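Local coordinates for sortase (Actinomyces oris, PDB 5UTT), which is a sortase of the class E family, a cysteine transpeptidase group that probably joins sorting-signal proteins to the Gram-positive cell surface, at residues 66-71 against 128-133. Sequence-based numbering, arbitrary orientation.
Sequences NTQQLG and IAPVPN
Gln68 sets its amide oxygen OE1 over the face of the Pro130 ring, the two side chains running roughly perpendicular. OE1 comes within 3.5 Å of Pro130 CA and 3.7 Å of both Pro130 CB and Pro130 CG, so the proline meets the amide oxygen with carbon alone. A bend at chi2 (65°) turns the chain out of an extended path and carries the amide across to the ring. The same oxygen takes a hydrogen bond from a water at 2.9 Å from Gln68 OE1. That water also donates to the carbonyl of Ile128, 2.8 Å from Ile128 O, and so bridges the two segments. Asn75 is a second bridge, its backbone N bonding to Gln68 OE1 and its ND2 to Ala129 O.

Beside the water, Thr67 adds a methyl group. Its CG2 is in van der Waals contact with Ile128 O at 3.7 Å, and lies more loosely against Ile128 CD1 at 4.2 Å. The hydroxyl is directed elsewhere: chi1 at 70° tucks OG1 back against its own backbone, where it bonds to Tyr64 O.

The contact joins the third-to-fourth and sixth-to-seventh strand connections of the sortase beta-barrel; in sortases generally the latter borders the substrate groove, and it may do so here. Both loops lean on strand 74-79, Gln68 and Ala129 through Asn75, Ile128 through Ala77. With just 145 Å² buried and no direct hydrogen bond, the loops are coupled by water, Asn75 and carbon-oxygen contacts, and two donors on OE1 should restrict the amide's rotation over the proline.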
loop_
_atom_site.group_PDB
_atom_site.type_symbol
_atom_site.label_atom_id
_atom_site.label_comp_id
_atom_site.label_asym_id
_atom_site.label_seq_id
_atom_site.Cartn_x
_atom_site.Cartn_y
_atom_site.Cartn_z
ATOM N N ASN A 66 13.798 2.404 -2.698
ATOM C CA ASN A 66 14.790 1.441 -2.188
ATOM C C ASN A 66 14.174 0.279 -1.429
ATOM O O ASN A 66 14.897 -0.559 -0.847
ATOM C CB ASN A 66 15.879 2.170 -1.365
ATOM C CG ASN A 66 16.813 3.013 -2.248
ATOM O OD1 ASN A 66 16.982 2.747 -3.439
ATOM N ND2 ASN A 66 17.412 4.045 -1.665
ATOM N N THR A 67 12.852 0.213 -1.438
ATOM C CA THR A 67 12.134 -0.944 -0.923
ATOM C C THR A 67 11.837 -1.935 -2.044
ATOM O O THR A 67 12.167 -1.707 -3.209
ATOM C CB THR A 67 10.846 -0.545 -0.157
ATOM O OG1 THR A 67 9.844 -0.043 -1.049
ATOM C CG2 THR A 67 11.171 0.426 0.967
ATOM N N GLN A 68 11.303 -3.103 -1.676
ATOM C CA GLN A 68 11.139 -4.187 -2.624
ATOM C C GLN A 68 9.979 -3.954 -3.592
ATOM O O GLN A 68 9.114 -3.063 -3.387
ATOM C CB GLN A 68 11.010 -5.540 -1.904
ATOM C CG GLN A 68 12.318 -6.017 -1.344
ATOM C CD GLN A 68 12.849 -5.135 -0.260
ATOM O OE1 GLN A 68 12.228 -4.981 0.797
ATOM N NE2 GLN A 68 14.014 -4.569 -0.485
ATOM N N GLN A 69 9.992 -4.698 -4.693
ATOM C CA GLN A 69 8.947 -4.587 -5.685
ATOM C C GLN A 69 7.699 -5.347 -5.226
ATOM O O GLN A 69 7.747 -6.226 -4.346
ATOM C CB GLN A 69 9.419 -5.075 -7.057
ATOM C CG GLN A 69 10.715 -4.463 -7.562
ATOM C CD GLN A 69 10.729 -2.934 -7.521
ATOM O OE1 GLN A 69 9.715 -2.263 -7.805
ATOM N NE2 GLN A 69 11.885 -2.364 -7.157
ATOM N N LEU A 70 6.568 -4.989 -5.827
ATOM C CA LEU A 70 5.304 -5.629 -5.519
ATOM C C LEU A 70 5.351 -7.127 -5.855
ATOM O O LEU A 70 5.746 -7.544 -6.961
ATOM C CB LEU A 70 4.179 -4.931 -6.271
ATOM C CG LEU A 70 2.773 -5.469 -6.068
ATOM C CD1 LEU A 70 2.356 -5.469 -4.612
ATOM C CD2 LEU A 70 1.823 -4.641 -6.928
ATOM N N GLY A 71 4.998 -7.924 -4.862
ATOM C CA GLY A 71 5.111 -9.377 -4.967
ATOM C C GLY A 71 6.423 -9.973 -4.526
ATOM O O GLY A 71 6.488 -11.197 -4.326
ATOM N N ILE A 128 9.820 0.426 7.377
ATOM C CA ILE A 128 9.815 0.058 5.944
ATOM C C ILE A 128 10.998 -0.844 5.553
ATOM O O ILE A 128 11.274 -1.059 4.398
ATOM C CB ILE A 128 9.717 1.307 5.008
ATOM C CG1 ILE A 128 10.897 2.254 5.200
ATOM C CG2 ILE A 128 8.397 2.001 5.270
ATOM C CD1 ILE A 128 11.077 3.274 4.091
ATOM N N ALA A 129 11.658 -1.416 6.545
ATOM C CA ALA A 129 12.686 -2.403 6.251
ATOM C C ALA A 129 12.042 -3.617 5.576
ATOM O O ALA A 129 10.837 -3.846 5.686
ATOM C CB ALA A 129 13.396 -2.804 7.528
ATOM N N PRO A 130 12.865 -4.458 4.928
ATOM C CA PRO A 130 12.377 -5.669 4.269
ATOM C C PRO A 130 11.545 -6.524 5.188
ATOM O O PRO A 130 10.501 -6.991 4.774
ATOM C CB PRO A 130 13.659 -6.380 3.874
ATOM C CG PRO A 130 14.616 -5.272 3.620
ATOM C CD PRO A 130 14.264 -4.167 4.594
ATOM N N VAL A 131 12.013 -6.709 6.426
ATOM C CA VAL A 131 11.205 -7.243 7.498
ATOM C C VAL A 131 10.749 -6.063 8.376
ATOM O O VAL A 131 11.576 -5.420 8.998
ATOM C CB VAL A 131 11.956 -8.272 8.356
ATOM C CG1 VAL A 131 11.026 -8.838 9.424
ATOM C CG2 VAL A 131 12.490 -9.360 7.463
ATOM N N PRO A 132 9.433 -5.777 8.391
ATOM C CA PRO A 132 8.899 -4.630 9.132
ATOM C C PRO A 132 9.386 -4.570 10.565
ATOM O O PRO A 132 9.305 -5.581 11.284
ATOM C CB PRO A 132 7.389 -4.869 9.086
ATOM C CG PRO A 132 7.173 -5.538 7.795
ATOM C CD PRO A 132 8.380 -6.424 7.595
ATOM N N ASN A 133 9.942 -3.412 10.940
ATOM C CA ASN A 133 10.451 -3.137 12.288
ATOM C C ASN A 133 11.700 -3.934 12.695
ATOM O O ASN A 133 12.043 -3.933 13.877
ATOM C CB ASN A 133 9.358 -3.391 13.332
ATOM C CG ASN A 133 8.127 -2.573 13.086
ATOM O OD1 ASN A 133 8.206 -1.453 12.632
ATOM N ND2 ASN A 133 6.981 -3.137 13.398
HETATM O O HOH W 1 12.562 -2.489 2.305
#